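Local coordinates for cytochrome C-type biogenesis protein ccmF (Thermus thermophilus, PDB 6ZMQ) that binds heme b in the membrane and probably serves as the cytochrome c heme lyase, delivering heme during cytochrome c maturation, at residues L507-A512 with L639-I644; A514-A519 with G635-G640. All coordinates share one frame; numbering follows the deposited sequence.

How the interactions relate
Interactions 1 and 2 join the same two membrane helices, 501-525 and 627-644, with centres about 8 Å apart along one seam. Interaction 1 is the more buried: the backbones come close at a glycine, valines pack on it and on a threonine, and the 507-512 side carries an axial ligand of heme b. Interaction 2, between 514-519 and 635-640, is partly buried; there the helices stand farther apart and only the outer parts of leucine and methionine side chains meet. The seam is continuous: Val508 CG1 lies 3.4 Å from Leu636 O, and the methyl of Ala512 packs against Leu636 and Met637. Chemistry thus passes from metal coordination and valine-on-glycine packing to purely apolar contact.

Interaction 1 of 2, residues L507-A512 with L639-I644; sequences LVVHFA and LGTLYI. With HEM (protoporphyrin IX containing Fe), chain B.
Val508 and Val509 pack on Gly640 and Thr641 where two transmembrane helices run antiparallel, their short axes 8.4 Å apart at 158°, beside the bis-histidine heme b. Valine methyls pack on the main chain of Gly640 and, at Val509, on the hydroxyl of Thr641. Val508 CG1 rests 3.5 Å from Gly640 CA, and Val509 faces Gly640 at a CA–CA spacing of 5.5 Å. Val509 CG2 reaches Thr641 OG1 at 3.5 Å, a van der Waals contact; that hydroxyl makes a weak hydrogen bond to Met637 O, one turn back in its own helix. With CG1 anti to the backbone N (chi1 159°), Val509 turns CG1 to the heme, 3.5 Å from HEM CBC, while CG2 stays on the neighbouring helix. Exchanging Val509 for an alanine removes both methyls and would probably open a gap between HEM CBC and Thr641 OG1.

The remaining contacts are with the heme. Ile644 sets CG2 3.4 Å from the propionate oxygen HEM O2D; Arg224 and Ser506 hydrogen-bond to the heme from outside this pair. His276 is one axial ligand, and His510 supplies the other, its NE2 2.2 Å from HEM FE.

Interaction 2 of 2, residues A514-A519 with G635-G640; sequences ALMGLA and GLMALG
Leu515 and Met516 meet Leu636 and Met637 in a small, purely apolar, partly buried contact between side chains of two transmembrane helices, 501-525 and 627-644. The backbones stand well apart: the nearest CA atoms across it, those of Leu515 and Leu636, are 9.6 Å from each other, and the separation is bridged by leucine and methionine side chains from both helices. Leu515, with CG anti to the backbone N (chi1 -170°), extends so that its CD2 comes within 4.0 Å of Leu636 CD1. These two leucines approach at about a right angle, meeting through one methyl each. Met516 and Met637 also cross nearly perpendicularly, with Met516 SD 3.8 Å from Met637 CE, a thioether sulfur against a methyl.

In the fold, this pairing belongs to the last two helices of the chain, between which the polypeptide makes its excursion through β-strands. Around the pair, Ala633 of helix 627-644 touches both Leu515 and Met516, and helix 224-247 adds Met242 against Met516 and Thr235 against Met637. A bound dodecyl-maltoside also touches Met516. The bend of Met637 at chi3 (-93°) brings CE, rather than its own sulfur, up to Met516 SD. The Met637 side chain also comes within about 4 Å of the heme at the nearest atoms.

Interaction 1 of 2, residues L507-A512 with L639-I644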
loop_
_atom_site.group_PDB
_atom_site.type_symbol
_atom_site.label_atom_id
_atom_site.label_comp_id
_atom_site.label_asym_id
_atom_site.label_seq_id
_atom_site.Cartn_x
_atom_site.Cartn_y
_atom_site.Cartn_z
ATOM N N LEU A 507 3.242 -5.189 19.621
ATOM C CA LEU A 507 2.392 -4.469 20.585
ATOM C C LEU A 507 2.315 -3.004 20.192
ATOM O O LEU A 507 1.227 -2.464 20.219
ATOM C CB LEU A 507 3.001 -4.607 21.966
ATOM C CG LEU A 507 2.733 -5.930 22.635
ATOM C CD1 LEU A 507 3.094 -5.845 24.084
ATOM C CD2 LEU A 507 1.281 -6.280 22.507
ATOM N N VAL A 508 3.430 -2.407 19.813
ATOM C CA VAL A 508 3.436 -0.993 19.370
ATOM C C VAL A 508 2.563 -0.867 18.129
ATOM O O VAL A 508 1.726 0.016 18.101
ATOM C CB VAL A 508 4.885 -0.602 19.081
ATOM C CG1 VAL A 508 5.026 0.339 17.918
ATOM C CG2 VAL A 508 5.544 -0.017 20.304
ATOM N N VAL A 509 2.697 -1.802 17.194
ATOM C CA VAL A 509 1.886 -1.850 15.953
ATOM C C VAL A 509 0.417 -2.061 16.309
ATOM O O VAL A 509 -0.438 -1.383 15.773
ATOM C CB VAL A 509 2.394 -2.988 15.069
ATOM C CG1 VAL A 509 1.372 -3.446 14.072
ATOM C CG2 VAL A 509 3.657 -2.607 14.361
ATOM N N HIS A 510 0.142 -2.942 17.256
ATOM C CA HIS A 510 -1.272 -3.207 17.585
ATOM C C HIS A 510 -1.910 -1.938 18.133
ATOM O O HIS A 510 -3.047 -1.612 17.684
ATOM C CB HIS A 510 -1.431 -4.416 18.504
ATOM C CG HIS A 510 -1.244 -5.729 17.833
ATOM N ND1 HIS A 510 -0.606 -6.747 18.460
ATOM C CD2 HIS A 510 -1.429 -6.122 16.563
ATOM C CE1 HIS A 510 -0.487 -7.755 17.642
ATOM N NE2 HIS A 510 -1.004 -7.410 16.456
ATOM N N PHE A 511 -1.168 -1.247 19.008
ATOM C CA PHE A 511 -1.616 0.002 19.656
ATOM C C PHE A 511 -1.811 1.074 18.611
ATOM O O PHE A 511 -2.688 1.863 18.748
ATOM C CB PHE A 511 -0.511 0.492 20.567
ATOM C CG PHE A 511 -0.802 1.752 21.316
ATOM C CD1 PHE A 511 -2.080 2.204 21.475
ATOM C CD2 PHE A 511 0.210 2.448 21.908
ATOM C CE1 PHE A 511 -2.347 3.342 22.206
ATOM C CE2 PHE A 511 -0.047 3.582 22.647
ATOM C CZ PHE A 511 -1.331 4.031 22.794
ATOM N N ALA A 512 -0.930 1.118 17.636
ATOM C CA ALA A 512 -1.033 2.091 16.538
ATOM C C ALA A 512 -2.310 1.834 15.761
ATOM O O ALA A 512 -2.914 2.789 15.390
ATOM C CB ALA A 512 0.162 1.964 15.641
ATOM N N LEU A 639 7.615 3.087 13.063
ATOM C CA LEU A 639 8.624 2.815 14.085
ATOM C C LEU A 639 8.334 1.582 14.947
ATOM O O LEU A 639 9.051 1.364 15.930
ATOM C CB LEU A 639 8.814 4.052 14.972
ATOM C CG LEU A 639 9.639 5.232 14.426
ATOM C CD1 LEU A 639 8.832 6.367 13.813
ATOM C CD2 LEU A 639 10.471 5.778 15.570
ATOM N N GLY A 640 7.280 0.813 14.659
ATOM C CA GLY A 640 7.144 -0.527 15.210
ATOM C C GLY A 640 7.512 -1.682 14.293
ATOM O O GLY A 640 8.193 -2.635 14.708
ATOM N N THR A 641 7.034 -1.619 13.041
ATOM C CA THR A 641 7.378 -2.632 12.042
ATOM C C THR A 641 8.869 -2.572 11.699
ATOM O O THR A 641 9.491 -3.601 11.391
ATOM C CB THR A 641 6.474 -2.441 10.813
ATOM O OG1 THR A 641 5.115 -2.651 11.215
ATOM C CG2 THR A 641 6.770 -3.424 9.664
ATOM N N LEU A 642 9.477 -1.380 11.799
ATOM C CA LEU A 642 10.936 -1.313 11.771
ATOM C C LEU A 642 11.573 -1.970 12.995
ATOM O O LEU A 642 12.707 -2.456 12.909
ATOM C CB LEU A 642 11.401 0.137 11.640
ATOM C CG LEU A 642 11.192 0.768 10.265
ATOM C CD1 LEU A 642 11.208 2.279 10.370
ATOM C CD2 LEU A 642 12.267 0.294 9.309
ATOM N N TYR A 643 10.876 -1.998 14.140
ATOM C CA TYR A 643 11.454 -2.615 15.336
ATOM C C TYR A 643 11.357 -4.138 15.281
ATOM O O TYR A 643 12.131 -4.831 15.955
ATOM C CB TYR A 643 10.810 -2.056 16.618
ATOM C CG TYR A 643 11.584 -2.369 17.901
ATOM C CD1 TYR A 643 12.597 -1.518 18.330
ATOM C CD2 TYR A 643 11.334 -3.520 18.657
ATOM C CE1 TYR A 643 13.329 -1.788 19.473
ATOM C CE2 TYR A 643 12.070 -3.800 19.799
ATOM C CZ TYR A 643 13.060 -2.924 20.203
ATOM O OH TYR A 643 13.796 -3.178 21.337
ATOM N N ILE A 644 10.396 -4.683 14.519
ATOM C CA ILE A 644 10.408 -6.129 14.259
ATOM C C ILE A 644 11.674 -6.521 13.490
ATOM O O ILE A 644 12.298 -7.557 13.761
ATOM C CB ILE A 644 9.129 -6.573 13.519
ATOM C CG1 ILE A 644 7.873 -5.979 14.179
ATOM C CG2 ILE A 644 9.063 -8.112 13.447
ATOM C CD1 ILE A 644 7.299 -6.785 15.323
HETATM C CHA HEM B . 1.722 -9.867 15.104
HETATM C CHB HEM B . -2.762 -10.971 16.740
HETATM C CHC HEM B . -4.675 -7.580 13.742
HETATM C CHD HEM B . -0.144 -6.237 12.537
HETATM C C1A HEM B . 0.647 -10.430 15.774
HETATM C C2A HEM B . 0.784 -11.508 16.690
HETATM C C3A HEM B . -0.461 -11.822 17.148
HETATM C C4A HEM B . -1.387 -10.961 16.532
HETATM C CMA HEM B . -0.808 -12.899 18.136
HETATM C CAA HEM B . 2.077 -12.195 17.102
HETATM C CBA HEM B . 2.854 -11.371 18.146
HETATM C CGA HEM B . 2.078 -11.239 19.433
HETATM O O1A HEM B . 1.740 -10.104 19.840
HETATM O O2A HEM B . 1.775 -12.263 20.086
HETATM C C1B HEM B . -3.645 -10.138 16.023
HETATM C C2B HEM B . -5.052 -10.279 16.069
HETATM C C3B HEM B . -5.599 -9.347 15.242
HETATM C C4B HEM B . -4.479 -8.622 14.644
HETATM C CMB HEM B . -5.820 -11.267 16.890
HETATM C CAB HEM B . -7.019 -9.106 14.956
HETATM C CBB HEM B . -7.517 -9.755 13.712
HETATM C C1C HEM B . -3.608 -6.877 13.227
HETATM C C2C HEM B . -3.700 -5.665 12.543
HETATM C C3C HEM B . -2.413 -5.310 12.218
HETATM C C4C HEM B . -1.523 -6.295 12.707
HETATM C CMC HEM B . -4.936 -4.875 12.196
HETATM C CAC HEM B . -2.039 -4.115 11.483
HETATM C CBC HEM B . -1.570 -2.917 12.219
HETATM C C1D HEM B . 0.779 -7.145 13.078
HETATM C C2D HEM B . 2.220 -7.153 12.803
HETATM C C3D HEM B . 2.758 -8.167 13.518
HETATM C C4D HEM B . 1.619 -8.775 14.244
HETATM C CMD HEM B . 2.959 -6.210 11.893
HETATM C CAD HEM B . 4.219 -8.586 13.568
HETATM C CBD HEM B . 4.398 -9.865 12.742
HETATM C CGD HEM B . 5.831 -10.321 12.590
HETATM O O1D HEM B . 6.271 -11.300 13.235
HETATM O O2D HEM B . 6.583 -9.731 11.794
HETATM N NA HEM B . -0.699 -10.132 15.686
HETATM N NB HEM B . -3.355 -9.152 15.149
HETATM N NC HEM B . -2.291 -7.227 13.348
HETATM N ND HEM B . 0.502 -8.113 13.930
HETATM FE FE HEM B . -1.422 -8.557 14.644
#

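Interaction 2 of 2, residues A514-A519 with G635-G640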
loop_
_atom_site.group_PDB
_atom_site.type_symbol
_atom_site.label_atom_id
_atom_site.label_comp_id
_atom_site.label_asym_id
_atom_site.label_seq_id
_atom_site.Cartn_x
_atom_site.Cartn_y
_atom_site.Cartn_z
ATOM N N ALA A 514 -5.006 0.551 17.024
ATOM C CA ALA A 514 -6.041 0.888 18.021
ATOM C C ALA A 514 -6.379 2.375 17.997
ATOM O O ALA A 514 -7.557 2.708 18.104
ATOM C CB ALA A 514 -5.523 0.487 19.359
ATOM N N LEU A 515 -5.345 3.216 17.950
ATOM C CA LEU A 515 -5.394 4.661 17.880
ATOM C C LEU A 515 -6.006 5.145 16.569
ATOM O O LEU A 515 -6.771 6.121 16.577
ATOM C CB LEU A 515 -3.962 5.190 18.030
ATOM C CG LEU A 515 -3.507 6.641 18.233
ATOM C CD1 LEU A 515 -4.448 7.454 19.112
ATOM C CD2 LEU A 515 -2.085 6.642 18.788
ATOM N N MET A 516 -5.784 4.411 15.470
ATOM C CA MET A 516 -6.436 4.760 14.207
ATOM C C MET A 516 -7.918 4.405 14.179
ATOM O O MET A 516 -8.685 5.095 13.513
ATOM C CB MET A 516 -5.746 4.106 13.012
ATOM C CG MET A 516 -4.561 4.888 12.462
ATOM S SD MET A 516 -4.078 4.510 10.756
ATOM C CE MET A 516 -5.643 4.090 9.987
ATOM N N GLY A 517 -8.333 3.321 14.841
ATOM C CA GLY A 517 -9.757 3.018 14.938
ATOM C C GLY A 517 -10.533 4.095 15.672
ATOM O O GLY A 517 -11.601 4.533 15.200
ATOM N N LEU A 518 -9.971 4.579 16.802
ATOM C CA LEU A 518 -10.540 5.749 17.487
ATOM C C LEU A 518 -10.565 6.984 16.589
ATOM O O LEU A 518 -11.590 7.672 16.513
ATOM C CB LEU A 518 -9.786 6.058 18.791
ATOM C CG LEU A 518 -10.266 7.229 19.691
ATOM C CD1 LEU A 518 -10.068 6.921 21.149
ATOM C CD2 LEU A 518 -9.561 8.591 19.443
ATOM N N ALA A 519 -9.436 7.290 15.933
ATOM C CA ALA A 519 -9.315 8.503 15.122
ATOM C C ALA A 519 -10.272 8.492 13.928
ATOM O O ALA A 519 -10.906 9.509 13.619
ATOM C CB ALA A 519 -7.864 8.663 14.655
ATOM N N GLY A 635 2.910 6.941 12.103
ATOM C CA GLY A 635 4.294 6.967 12.557
ATOM C C GLY A 635 4.631 5.882 13.566
ATOM O O GLY A 635 5.739 5.337 13.554
ATOM N N LEU A 636 3.687 5.562 14.465
ATOM C CA LEU A 636 3.929 4.507 15.449
ATOM C C LEU A 636 3.996 3.133 14.783
ATOM O O LEU A 636 4.807 2.286 15.175
ATOM C CB LEU A 636 2.850 4.540 16.532
ATOM C CG LEU A 636 3.053 5.591 17.634
ATOM C CD1 LEU A 636 1.783 5.766 18.459
ATOM C CD2 LEU A 636 4.224 5.244 18.543
ATOM N N MET A 637 3.179 2.919 13.747
ATOM C CA MET A 637 3.253 1.703 12.937
ATOM C C MET A 637 4.587 1.593 12.201
ATOM O O MET A 637 5.143 0.493 12.076
ATOM C CB MET A 637 2.106 1.689 11.933
ATOM C CG MET A 637 0.991 0.733 12.243
ATOM S SD MET A 637 -0.249 0.883 10.960
ATOM C CE MET A 637 -1.318 2.077 11.717
ATOM N N ALA A 638 5.097 2.723 11.693
ATOM C CA ALA A 638 6.378 2.719 10.986
ATOM C C ALA A 638 7.528 2.377 11.932
ATOM O O ALA A 638 8.281 1.421 11.691
ATOM C CB ALA A 638 6.600 4.072 10.303
ATOM N N LEU A 639 7.615 3.087 13.063
ATOM C CA LEU A 639 8.624 2.815 14.085
ATOM C C LEU A 639 8.334 1.582 14.947
ATOM O O LEU A 639 9.051 1.364 15.930
ATOM C CB LEU A 639 8.814 4.052 14.972
ATOM C CG LEU A 639 9.639 5.232 14.426
ATOM C CD1 LEU A 639 8.832 6.367 13.813
ATOM C CD2 LEU A 639 10.471 5.778 15.570
ATOM N N GLY A 640 7.280 0.813 14.659
ATOM C CA GLY A 640 7.144 -0.527 15.210
ATOM C C GLY A 640 7.512 -1.682 14.293
ATOM O O GLY A 640 8.193 -2.635 14.708
#